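Local coordinates for Exo beta-1,2-glucooligosaccharide sophorohydrolase (non-reducing end) (Parabacteroides distasonis ATCC 8503, PDB 5Z06), which hydrolyses linear beta-1,2-glucan and beta-1,2-glucooligosaccharides of four or more units from the non-reducing end, releasing sophorose, at residues F48-N52 against P233-R237; I217-Y223 against K258-Y264; M241-F247 against W643-G647; L190-Q196 against S269-V275. One frame throughout, in Å; residues are numbered along the deposited sequence.

Contact 1: residues F48-N52 against P233-R237; sequences FTPGN and PVAVR. With CA (calcium ion), chain C.
A calcium-binding loop, Phe48-Asn52, lies against the strand Pro233-Arg237, with Pro50 as its main point of contact. The CA atoms of Pro50 and Ala235 are 4.9 Å apart, those of Thr49 and Val236 6.4 Å. Pro50 points toward the strand: its CB sits 3.1 Å from Pro233 O, its CG 3.4 Å from Ala235 N and 3.9 Å from Pro233 CB, and its CD 4.0 Å from Val236 CG1. Val236, chi1 m, also turns toward the loop and brings CG2 to 3.9 Å from Thr49 CB. The strand edges the four-stranded sheet of a fibronectin type III-like sandwich, and Val234 and Ala235 both face Ile222 in a classic beta bulge. No direct hydrogen bond joins the segments; a water bridges them, donating to Pro50 O (3.0 Å) and accepting from Val236 N (2.8 Å). Thr49 adopts chi1 p and chelates the calcium ion CA through its O and OG1, both at 2.3 Å, while Asn52 O binds CA at 2.4 Å; Glu12, Asn13 and Asp175 complete the site, and Thr49 OG1 also hydrogen-bonds Asp176. Arg237 (chi1 m, chi2 m, chi3 t) bends so that NH1 donates to Val236 O at 2.9 Å.

Contact 2: residues I217-Y223 against K258-Y264; sequences IKYYRIY and KVTAVDY
A classic beta bulge interrupts this antiparallel pair at one end: Lys218 and Tyr219 both face Val262, whose O accepts from Lys218 N at 2.7 Å and from Tyr219 N at 3.3 Å. From Tyr219-Val262 onward the register is regular. Tyr219-Val262, Arg221-Thr260 and Tyr223-Lys258 are hydrogen-bonded pairs; Tyr220-Ala261 and Ile222-Val259, with CA atoms 4.5 Å apart, are non-hydrogen-bonded. Val262 N donates to Tyr219 O and Thr260 N to Arg221 O, both at 2.9 Å. The strand axes approach to 4.6 Å with directions 153° apart. These are central strands of the four-stranded sheet of a fibronectin type III-like sandwich. Tyr220 (chi1 m), Ile222 (m), Val259 (t) and Ala261 share one face, Ile222 CG1 lying 4.0 Å from Val259 CG2; Ile222 and Val259 pack there on Ile207 and Trp209. On the opposite face Tyr219 (p) puts CE1 3.6 Å from Val262 CG1. At the bulge, Lys218 (chi1-chi3 t, chi4 p) lays CG 3.8 Å over the centroid of the Tyr264 ring, a CH-pi contact, and its NZ pairs with Glu178. The first face, mainly apolar, thus lines the sandwich interior; the other gathers the polar ends of Arg221, Tyr223 and Thr260 around Glu268.

Contact 3: residues M241-F247 against W643-G647; sequences MNRYTDF and WGEYG
Strand 243-247 passes a tight turn that follows helix 639-642; the end-to-end directions of the two segments differ by 154°. Gly644-Gly647 is a type I beta turn, Gly647 N donating to Gly644 O (3.3 Å), while Gly644 N to Gly647 O (2.9 Å) pairs the short strands of the hairpin. The CA atoms of Thr245 and Glu645 are 5.3 Å apart. Glu645 folds with chi1 m and chi2 p so that OE2 accepts from Thr245 N at 3.0 Å; the same oxygen forms a salt bridge with Arg237. Met241 (chi1 t, chi2 p, chi3 p) makes a Met-aromatic contact, SD 4.3 Å from the centroid of the Tyr646 ring. Thr245, chi1 m, sets CG2 3.5 Å from Trp643 CD1, and its OG1 is hydrogen-bonded to Asp206. The Arg243 guanidinium pairs with Glu301. The contact joins the three-stranded sheet of the fibronectin type III-like module to the helical glycoamylase-like region, with helix 284-297 packing on Trp643, Tyr646 and Arg243 and strand 204-210 bonding alongside 243-247.

Contact 4: residues L190-Q196 against S269-V275; sequences LNAPVLQ and SNDSQTV
The straightest bond runs from Gln273 NE2 to Leu195 O, 3.0 Å at an N-H...O angle of 173°, and a second from Ala192 N to Asn270 OD1 at 3.2 Å. Between them a water accepts from both Leu195 N (3.0 Å) and Gln273 N (2.9 Å). The segments run nearly parallel, 11° apart end to end, with CA atoms of Leu190 and Ser269 5.1 Å apart and those of Ala192 and Ser272 5.0 Å. Residues 269-273 keep a polyproline II conformation, phi -60° to -70° and psi 145° to 173°, leading into the last strand of a fibronectin type III-like sandwich, while 190-196 enters its first, so the edges of the two sheets meet. Ser269 and Ser272, both chi1 p, point toward 190-196: Ser269 CB lies 3.2 Å from Leu190 O, Ser272 CB 3.3 Å from Pro193 O. Ser272 OG donates to Gln273 O (3.0 Å) and is also hydrogen-bonded to Val259 N. Packing centres on Leu195 (chi1 t, chi2 p), whose CD2 meets Val275 CG2 at 3.6 Å.

In the fold
All four contacts involve the fibronectin type III-like module. Contact 2 is its inner sheet pairing, buried and rich in backbone hydrogen bonds; contact 4, partly exposed, links the entering first strand to the loop before the last through side-chain amides and a water. Their segments are joined by Ala261 O to Ser269 N (2.7 Å). Contacts 1 and 3 face outward to other domains: contact 1 meets the calcium loop of the preceding beta-sandwich through proline packing and water, while the more buried contact 3 meets the helical region through carboxylate and aromatic chemistry. Arg237 NH2, 2.8 Å from Glu645 OE2, ties these two interfaces together, and Ala235 O and Ile222 N (2.7 Å) connect contact 1 to contact 2.

Contact 1: residues F48-N52 against P233-R237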
# COMPACT_ATOMS: atom_id res chain seq x y z
N PHE A 48 9.85 -4.26 -23.97
CA PHE A 48 8.63 -4.71 -24.59
C PHE A 48 7.42 -4.02 -23.95
O PHE A 48 6.74 -3.25 -24.62
CB PHE A 48 8.46 -6.22 -24.55
CG PHE A 48 7.29 -6.66 -25.34
CD1 PHE A 48 7.38 -6.71 -26.72
CD2 PHE A 48 6.06 -6.88 -24.73
CE1 PHE A 48 6.29 -7.03 -27.49
CE2 PHE A 48 4.96 -7.21 -25.49
CZ PHE A 48 5.08 -7.29 -26.87
N THR A 49 7.12 -4.30 -22.68
CA THR A 49 6.18 -3.44 -21.94
C THR A 49 6.94 -2.21 -21.53
O THR A 49 7.89 -2.31 -20.74
CB THR A 49 5.58 -4.05 -20.69
OG1 THR A 49 6.61 -4.64 -19.91
CG2 THR A 49 4.53 -5.06 -21.05
N PRO A 50 6.55 -1.04 -22.07
CA PRO A 50 7.26 0.15 -21.79
C PRO A 50 7.33 0.50 -20.32
O PRO A 50 6.53 0.04 -19.47
CB PRO A 50 6.46 1.23 -22.52
CG PRO A 50 5.11 0.65 -22.63
CD PRO A 50 5.40 -0.77 -22.94
N GLY A 51 8.26 1.43 -20.13
CA GLY A 51 8.97 1.62 -18.95
C GLY A 51 10.30 1.02 -19.34
O GLY A 51 11.12 1.64 -20.01
N ASN A 52 10.51 -0.23 -18.95
CA ASN A 52 11.84 -0.74 -18.89
C ASN A 52 11.90 -2.25 -18.96
O ASN A 52 10.88 -2.95 -18.95
CB ASN A 52 12.54 -0.19 -17.63
CG ASN A 52 11.77 -0.48 -16.36
OD1 ASN A 52 11.41 -1.61 -16.09
ND2 ASN A 52 11.53 0.55 -15.57
N PRO A 233 4.83 4.32 -26.89
CA PRO A 233 4.21 3.62 -25.77
C PRO A 233 4.99 3.95 -24.49
O PRO A 233 6.18 3.70 -24.42
CB PRO A 233 4.34 2.14 -26.17
CG PRO A 233 5.60 2.08 -26.97
CD PRO A 233 5.80 3.45 -27.59
N VAL A 234 4.33 4.55 -23.51
CA VAL A 234 5.03 4.98 -22.30
C VAL A 234 4.79 4.11 -21.08
O VAL A 234 5.59 4.15 -20.15
CB VAL A 234 4.75 6.44 -21.91
CG1 VAL A 234 5.44 7.36 -22.91
CG2 VAL A 234 3.26 6.72 -21.78
N ALA A 235 3.71 3.35 -21.07
CA ALA A 235 3.38 2.54 -19.91
C ALA A 235 2.37 1.49 -20.24
O ALA A 235 1.67 1.57 -21.26
CB ALA A 235 2.84 3.42 -18.78
N VAL A 236 2.28 0.50 -19.36
CA VAL A 236 1.19 -0.45 -19.38
C VAL A 236 0.53 -0.42 -18.03
O VAL A 236 1.18 -0.19 -17.00
CB VAL A 236 1.59 -1.90 -19.71
CG1 VAL A 236 2.08 -2.01 -21.14
CG2 VAL A 236 2.63 -2.47 -18.73
N ARG A 237 -0.77 -0.64 -18.03
CA ARG A 237 -1.49 -0.76 -16.81
C ARG A 237 -2.33 -2.00 -16.88
O ARG A 237 -3.11 -2.20 -17.80
CB ARG A 237 -2.31 0.51 -16.55
CG ARG A 237 -1.47 1.67 -16.06
CD ARG A 237 -0.95 1.41 -14.65
NE ARG A 237 -0.12 2.49 -14.12
CZ ARG A 237 1.20 2.62 -14.27
NH1 ARG A 237 1.91 1.76 -15.00
NH2 ARG A 237 1.81 3.65 -13.72
CA CA C . 8.69 -3.83 -19.18
O HOH W 1 4.41 0.75 -17.51

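Contact 2: residues I217-Y223 against K258-Y264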
# COMPACT_ATOMS: atom_id res chain seq x y z
N ILE A 217 -8.58 -8.99 -20.62
CA ILE A 217 -7.42 -8.41 -21.29
C ILE A 217 -6.17 -8.50 -20.43
O ILE A 217 -6.24 -8.65 -19.19
CB ILE A 217 -7.68 -6.96 -21.74
CG1 ILE A 217 -7.91 -6.02 -20.56
CG2 ILE A 217 -8.87 -6.90 -22.69
CD1 ILE A 217 -7.45 -4.61 -20.85
N LYS A 218 -5.02 -8.38 -21.08
CA LYS A 218 -3.73 -8.52 -20.40
C LYS A 218 -3.39 -7.21 -19.67
O LYS A 218 -3.09 -7.20 -18.49
CB LYS A 218 -2.64 -8.89 -21.40
CG LYS A 218 -1.37 -9.43 -20.76
CD LYS A 218 -0.26 -9.55 -21.80
CE LYS A 218 1.04 -10.04 -21.19
NZ LYS A 218 0.96 -11.44 -20.73
N TYR A 219 -3.45 -6.12 -20.41
CA TYR A 219 -3.13 -4.82 -19.87
C TYR A 219 -3.60 -3.77 -20.82
O TYR A 219 -3.99 -4.06 -21.95
CB TYR A 219 -1.63 -4.66 -19.57
CG TYR A 219 -0.61 -5.17 -20.59
CD1 TYR A 219 -0.54 -4.65 -21.89
CD2 TYR A 219 0.36 -6.09 -20.21
CE1 TYR A 219 0.42 -5.10 -22.79
CE2 TYR A 219 1.33 -6.53 -21.10
CZ TYR A 219 1.35 -6.03 -22.38
OH TYR A 219 2.32 -6.47 -23.24
N TYR A 220 -3.61 -2.55 -20.33
CA TYR A 220 -3.80 -1.38 -21.16
C TYR A 220 -2.42 -0.87 -21.52
O TYR A 220 -1.53 -0.87 -20.67
CB TYR A 220 -4.58 -0.33 -20.41
CG TYR A 220 -5.99 -0.77 -20.11
CD1 TYR A 220 -6.98 -0.68 -21.08
CD2 TYR A 220 -6.32 -1.29 -18.86
CE1 TYR A 220 -8.28 -1.09 -20.81
CE2 TYR A 220 -7.61 -1.70 -18.57
CZ TYR A 220 -8.59 -1.60 -19.55
OH TYR A 220 -9.87 -2.02 -19.25
N ARG A 221 -2.22 -0.49 -22.77
CA ARG A 221 -1.00 0.15 -23.18
C ARG A 221 -1.33 1.61 -23.29
O ARG A 221 -2.31 1.97 -23.95
CB ARG A 221 -0.54 -0.35 -24.54
CG ARG A 221 0.72 -1.19 -24.50
CD ARG A 221 1.14 -1.65 -25.89
NE ARG A 221 1.78 -2.96 -25.82
CZ ARG A 221 1.72 -3.91 -26.76
NH1 ARG A 221 1.04 -3.72 -27.90
NH2 ARG A 221 2.34 -5.07 -26.55
N ILE A 222 -0.47 2.45 -22.70
CA ILE A 222 -0.66 3.89 -22.75
C ILE A 222 0.36 4.48 -23.71
O ILE A 222 1.56 4.16 -23.62
CB ILE A 222 -0.54 4.57 -21.36
CG1 ILE A 222 -1.62 4.02 -20.40
CG2 ILE A 222 -0.67 6.09 -21.48
CD1 ILE A 222 -1.19 2.80 -19.63
N TYR A 223 -0.13 5.33 -24.61
CA TYR A 223 0.69 6.04 -25.61
C TYR A 223 0.69 7.52 -25.32
O TYR A 223 -0.33 8.09 -24.97
CB TYR A 223 0.16 5.82 -27.02
CG TYR A 223 0.33 4.40 -27.49
CD1 TYR A 223 -0.62 3.44 -27.18
CD2 TYR A 223 1.47 4.01 -28.21
CE1 TYR A 223 -0.46 2.13 -27.58
CE2 TYR A 223 1.64 2.70 -28.62
CZ TYR A 223 0.66 1.76 -28.31
OH TYR A 223 0.81 0.46 -28.69
N LYS A 258 -3.24 8.41 -25.34
CA LYS A 258 -4.04 7.51 -26.12
C LYS A 258 -3.83 6.18 -25.44
O LYS A 258 -2.69 5.81 -25.11
CB LYS A 258 -3.46 7.46 -27.52
CG LYS A 258 -4.44 7.38 -28.66
CD LYS A 258 -3.75 7.76 -29.97
CE LYS A 258 -2.47 6.95 -30.19
NZ LYS A 258 -2.00 6.99 -31.59
N VAL A 259 -4.91 5.44 -25.24
CA VAL A 259 -4.81 4.16 -24.56
C VAL A 259 -5.42 3.07 -25.42
O VAL A 259 -6.49 3.25 -26.00
CB VAL A 259 -5.50 4.25 -23.20
CG1 VAL A 259 -5.47 2.90 -22.48
CG2 VAL A 259 -4.83 5.33 -22.36
N THR A 260 -4.74 1.93 -25.48
CA THR A 260 -5.28 0.74 -26.13
C THR A 260 -5.41 -0.37 -25.10
O THR A 260 -4.78 -0.31 -24.06
CB THR A 260 -4.36 0.25 -27.28
OG1 THR A 260 -3.10 -0.15 -26.74
CG2 THR A 260 -4.12 1.35 -28.32
N ALA A 261 -6.26 -1.36 -25.40
CA ALA A 261 -6.34 -2.62 -24.64
C ALA A 261 -5.59 -3.72 -25.39
O ALA A 261 -5.73 -3.86 -26.60
CB ALA A 261 -7.78 -3.03 -24.43
N VAL A 262 -4.81 -4.49 -24.65
CA VAL A 262 -3.99 -5.55 -25.20
C VAL A 262 -4.46 -6.86 -24.57
O VAL A 262 -4.58 -6.93 -23.36
CB VAL A 262 -2.50 -5.31 -24.89
CG1 VAL A 262 -1.62 -6.42 -25.45
CG2 VAL A 262 -2.07 -3.96 -25.44
N ASP A 263 -4.74 -7.87 -25.40
CA ASP A 263 -5.14 -9.18 -24.90
C ASP A 263 -3.91 -10.04 -24.66
O ASP A 263 -2.79 -9.62 -24.98
CB ASP A 263 -6.17 -9.86 -25.83
CG ASP A 263 -5.60 -10.30 -27.19
OD1 ASP A 263 -4.39 -10.56 -27.32
OD2 ASP A 263 -6.40 -10.39 -28.14
N TYR A 264 -4.11 -11.23 -24.12
CA TYR A 264 -2.98 -12.12 -23.82
C TYR A 264 -2.23 -12.63 -25.05
O TYR A 264 -1.06 -13.02 -24.95
CB TYR A 264 -3.41 -13.27 -22.92
CG TYR A 264 -3.46 -12.86 -21.47
CD1 TYR A 264 -4.48 -12.05 -20.99
CD2 TYR A 264 -2.46 -13.24 -20.59
CE1 TYR A 264 -4.52 -11.66 -19.66
CE2 TYR A 264 -2.48 -12.87 -19.27
CZ TYR A 264 -3.50 -12.06 -18.80
OH TYR A 264 -3.53 -11.69 -17.48

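Contact 3: residues M241-F247 against W643-G647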
# COMPACT_ATOMS: atom_id res chain seq x y z
N MET A 241 -6.06 -1.48 -12.66
CA MET A 241 -5.82 -0.05 -12.60
C MET A 241 -6.35 0.60 -13.89
O MET A 241 -5.73 0.47 -14.94
CB MET A 241 -4.31 0.16 -12.41
CG MET A 241 -3.84 1.56 -12.06
SD MET A 241 -4.56 2.26 -10.58
CE MET A 241 -3.87 1.15 -9.36
N ASN A 242 -7.49 1.29 -13.81
CA ASN A 242 -8.08 2.06 -14.93
C ASN A 242 -7.58 3.50 -14.98
O ASN A 242 -8.32 4.46 -15.26
CB ASN A 242 -9.60 2.07 -14.82
CG ASN A 242 -10.20 0.69 -14.93
OD1 ASN A 242 -9.72 -0.18 -15.68
ND2 ASN A 242 -11.25 0.46 -14.16
N ARG A 243 -6.29 3.65 -14.75
CA ARG A 243 -5.74 4.91 -14.43
C ARG A 243 -4.27 4.87 -14.69
O ARG A 243 -3.65 3.85 -14.43
CB ARG A 243 -5.94 5.15 -12.95
CG ARG A 243 -6.33 6.54 -12.71
CD ARG A 243 -6.40 6.86 -11.23
NE ARG A 243 -7.62 7.58 -11.05
CZ ARG A 243 -7.87 8.79 -11.54
NH1 ARG A 243 -6.95 9.50 -12.18
NH2 ARG A 243 -9.06 9.32 -11.33
N TYR A 244 -3.71 5.96 -15.18
CA TYR A 244 -2.28 6.02 -15.36
C TYR A 244 -1.77 7.40 -14.98
O TYR A 244 -2.36 8.41 -15.36
CB TYR A 244 -1.89 5.67 -16.79
CG TYR A 244 -0.45 5.96 -17.05
CD1 TYR A 244 0.54 5.26 -16.37
CD2 TYR A 244 -0.07 6.96 -17.94
CE1 TYR A 244 1.88 5.54 -16.57
CE2 TYR A 244 1.26 7.23 -18.17
CZ TYR A 244 2.23 6.53 -17.48
OH TYR A 244 3.53 6.83 -17.72
N THR A 245 -0.69 7.39 -14.21
CA THR A 245 -0.05 8.58 -13.74
C THR A 245 1.25 8.75 -14.49
O THR A 245 2.21 7.99 -14.31
CB THR A 245 0.16 8.50 -12.22
OG1 THR A 245 -1.11 8.63 -11.58
CG2 THR A 245 1.08 9.60 -11.74
N ASP A 246 1.29 9.77 -15.35
CA ASP A 246 2.44 10.02 -16.15
C ASP A 246 3.22 11.11 -15.49
O ASP A 246 2.86 12.29 -15.58
CB ASP A 246 2.08 10.45 -17.55
CG ASP A 246 3.27 10.37 -18.49
OD1 ASP A 246 4.06 9.41 -18.38
OD2 ASP A 246 3.41 11.28 -19.33
N PHE A 247 4.31 10.73 -14.84
CA PHE A 247 5.14 11.69 -14.19
C PHE A 247 6.11 12.28 -15.21
O PHE A 247 7.11 11.67 -15.52
CB PHE A 247 5.89 11.08 -13.01
CG PHE A 247 6.48 12.12 -12.12
CD1 PHE A 247 7.75 12.62 -12.37
CD2 PHE A 247 5.74 12.64 -11.08
CE1 PHE A 247 8.29 13.60 -11.55
CE2 PHE A 247 6.26 13.63 -10.28
CZ PHE A 247 7.54 14.10 -10.50
N TRP A 643 5.20 8.96 -6.86
CA TRP A 643 3.83 9.47 -7.07
C TRP A 643 3.10 8.58 -8.06
O TRP A 643 3.58 8.32 -9.13
CB TRP A 643 3.85 10.88 -7.60
CG TRP A 643 2.51 11.40 -7.83
CD1 TRP A 643 1.92 11.59 -9.02
CD2 TRP A 643 1.58 11.82 -6.83
NE1 TRP A 643 0.65 12.10 -8.85
CE2 TRP A 643 0.42 12.27 -7.51
CE3 TRP A 643 1.61 11.89 -5.44
CZ2 TRP A 643 -0.70 12.77 -6.85
CZ3 TRP A 643 0.49 12.39 -4.76
CH2 TRP A 643 -0.65 12.83 -5.47
N GLY A 644 1.93 8.13 -7.67
CA GLY A 644 1.17 7.20 -8.46
C GLY A 644 -0.29 7.60 -8.50
O GLY A 644 -0.68 8.70 -8.04
N GLU A 645 -1.09 6.65 -8.97
CA GLU A 645 -2.49 6.86 -9.34
C GLU A 645 -3.36 7.07 -8.14
O GLU A 645 -4.42 7.73 -8.24
CB GLU A 645 -3.00 5.66 -10.13
CG GLU A 645 -2.39 5.51 -11.52
CD GLU A 645 -0.98 4.94 -11.53
OE1 GLU A 645 -0.48 4.49 -10.50
OE2 GLU A 645 -0.40 4.92 -12.62
N TYR A 646 -2.95 6.48 -7.00
CA TYR A 646 -3.71 6.59 -5.77
C TYR A 646 -2.96 7.36 -4.69
O TYR A 646 -3.20 7.17 -3.51
CB TYR A 646 -4.14 5.22 -5.29
CG TYR A 646 -5.17 4.51 -6.15
CD1 TYR A 646 -6.14 5.21 -6.88
CD2 TYR A 646 -5.19 3.15 -6.23
CE1 TYR A 646 -7.05 4.54 -7.66
CE2 TYR A 646 -6.12 2.48 -6.99
CZ TYR A 646 -7.04 3.18 -7.69
OH TYR A 646 -7.94 2.50 -8.44
N GLY A 647 -2.11 8.29 -5.12
CA GLY A 647 -1.34 9.10 -4.21
C GLY A 647 0.06 8.53 -4.22
O GLY A 647 0.47 7.88 -5.18

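Contact 4: residues L190-Q196 against S269-V275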
# COMPACT_ATOMS: atom_id res chain seq x y z
N LEU A 190 -11.99 -6.79 -28.68
CA LEU A 190 -10.93 -6.02 -28.03
C LEU A 190 -11.12 -4.54 -28.33
O LEU A 190 -10.61 -4.01 -29.31
CB LEU A 190 -9.57 -6.53 -28.49
CG LEU A 190 -8.34 -6.03 -27.71
CD1 LEU A 190 -8.31 -6.53 -26.28
CD2 LEU A 190 -7.06 -6.46 -28.43
N ASN A 191 -11.85 -3.88 -27.45
CA ASN A 191 -12.25 -2.50 -27.64
C ASN A 191 -11.34 -1.57 -26.88
O ASN A 191 -10.79 -1.93 -25.83
CB ASN A 191 -13.69 -2.31 -27.17
CG ASN A 191 -14.62 -3.36 -27.76
OD1 ASN A 191 -15.35 -4.05 -27.05
ND2 ASN A 191 -14.54 -3.52 -29.07
N ALA A 192 -11.16 -0.38 -27.43
CA ALA A 192 -10.50 0.70 -26.74
C ALA A 192 -11.29 1.02 -25.48
O ALA A 192 -12.53 1.03 -25.51
CB ALA A 192 -10.43 1.93 -27.63
N PRO A 193 -10.59 1.27 -24.37
CA PRO A 193 -11.30 1.86 -23.27
C PRO A 193 -11.73 3.27 -23.64
O PRO A 193 -11.09 3.92 -24.48
CB PRO A 193 -10.26 1.89 -22.15
CG PRO A 193 -8.96 1.94 -22.85
CD PRO A 193 -9.15 1.12 -24.08
N VAL A 194 -12.82 3.73 -23.03
CA VAL A 194 -13.19 5.13 -23.10
C VAL A 194 -12.20 5.90 -22.22
O VAL A 194 -12.25 5.76 -21.01
CB VAL A 194 -14.64 5.39 -22.63
CG1 VAL A 194 -14.97 6.88 -22.64
CG2 VAL A 194 -15.63 4.64 -23.53
N LEU A 195 -11.30 6.66 -22.84
CA LEU A 195 -10.40 7.57 -22.13
C LEU A 195 -11.12 8.87 -21.81
O LEU A 195 -11.52 9.62 -22.71
CB LEU A 195 -9.16 7.83 -22.97
CG LEU A 195 -7.92 8.49 -22.35
CD1 LEU A 195 -7.47 7.74 -21.11
CD2 LEU A 195 -6.81 8.50 -23.39
N GLN A 196 -11.29 9.13 -20.51
CA GLN A 196 -12.24 10.13 -20.04
C GLN A 196 -11.60 11.49 -20.03
O GLN A 196 -12.18 12.46 -20.50
CB GLN A 196 -12.73 9.82 -18.63
CG GLN A 196 -13.79 8.73 -18.55
CD GLN A 196 -14.20 8.45 -17.10
OE1 GLN A 196 -15.39 8.43 -16.78
NE2 GLN A 196 -13.22 8.25 -16.23
N SER A 269 -6.23 -3.38 -29.24
CA SER A 269 -7.43 -2.68 -29.64
C SER A 269 -7.09 -1.50 -30.52
O SER A 269 -5.93 -1.11 -30.70
CB SER A 269 -8.17 -2.13 -28.41
OG SER A 269 -7.50 -0.98 -27.91
N ASN A 270 -8.14 -0.90 -31.04
CA ASN A 270 -8.01 0.42 -31.63
C ASN A 270 -7.66 1.43 -30.53
O ASN A 270 -7.68 1.11 -29.34
CB ASN A 270 -9.28 0.82 -32.41
CG ASN A 270 -10.51 0.91 -31.54
OD1 ASN A 270 -10.66 0.16 -30.57
ND2 ASN A 270 -11.42 1.81 -31.89
N ASP A 271 -7.32 2.64 -30.96
CA ASP A 271 -7.02 3.74 -30.07
C ASP A 271 -8.26 4.24 -29.34
O ASP A 271 -9.35 4.27 -29.91
CB ASP A 271 -6.44 4.92 -30.85
CG ASP A 271 -5.05 4.67 -31.34
OD1 ASP A 271 -4.47 3.63 -31.00
OD2 ASP A 271 -4.53 5.53 -32.08
N SER A 272 -8.07 4.66 -28.10
CA SER A 272 -9.06 5.48 -27.40
C SER A 272 -9.09 6.85 -28.08
O SER A 272 -8.23 7.15 -28.91
CB SER A 272 -8.67 5.65 -25.92
OG SER A 272 -7.39 6.27 -25.81
N GLN A 273 -10.03 7.71 -27.71
CA GLN A 273 -9.90 9.11 -28.10
C GLN A 273 -8.59 9.64 -27.47
O GLN A 273 -8.06 9.07 -26.51
CB GLN A 273 -11.12 9.97 -27.73
CG GLN A 273 -11.37 10.20 -26.23
CD GLN A 273 -12.10 11.51 -25.91
OE1 GLN A 273 -12.45 12.30 -26.80
NE2 GLN A 273 -12.33 11.75 -24.61
N THR A 274 -8.07 10.70 -28.05
CA THR A 274 -6.87 11.34 -27.55
C THR A 274 -7.28 12.40 -26.54
O THR A 274 -8.22 13.15 -26.78
CB THR A 274 -6.05 11.93 -28.70
OG1 THR A 274 -5.54 10.84 -29.48
CG2 THR A 274 -4.87 12.76 -28.18
N VAL A 275 -6.59 12.44 -25.42
CA VAL A 275 -6.77 13.50 -24.43
C VAL A 275 -5.44 14.18 -24.25
O VAL A 275 -4.41 13.57 -24.50
CB VAL A 275 -7.29 12.97 -23.07
CG1 VAL A 275 -8.67 12.35 -23.27
CG2 VAL A 275 -6.34 11.95 -22.43
O HOH W 2 -12.02 7.08 -25.73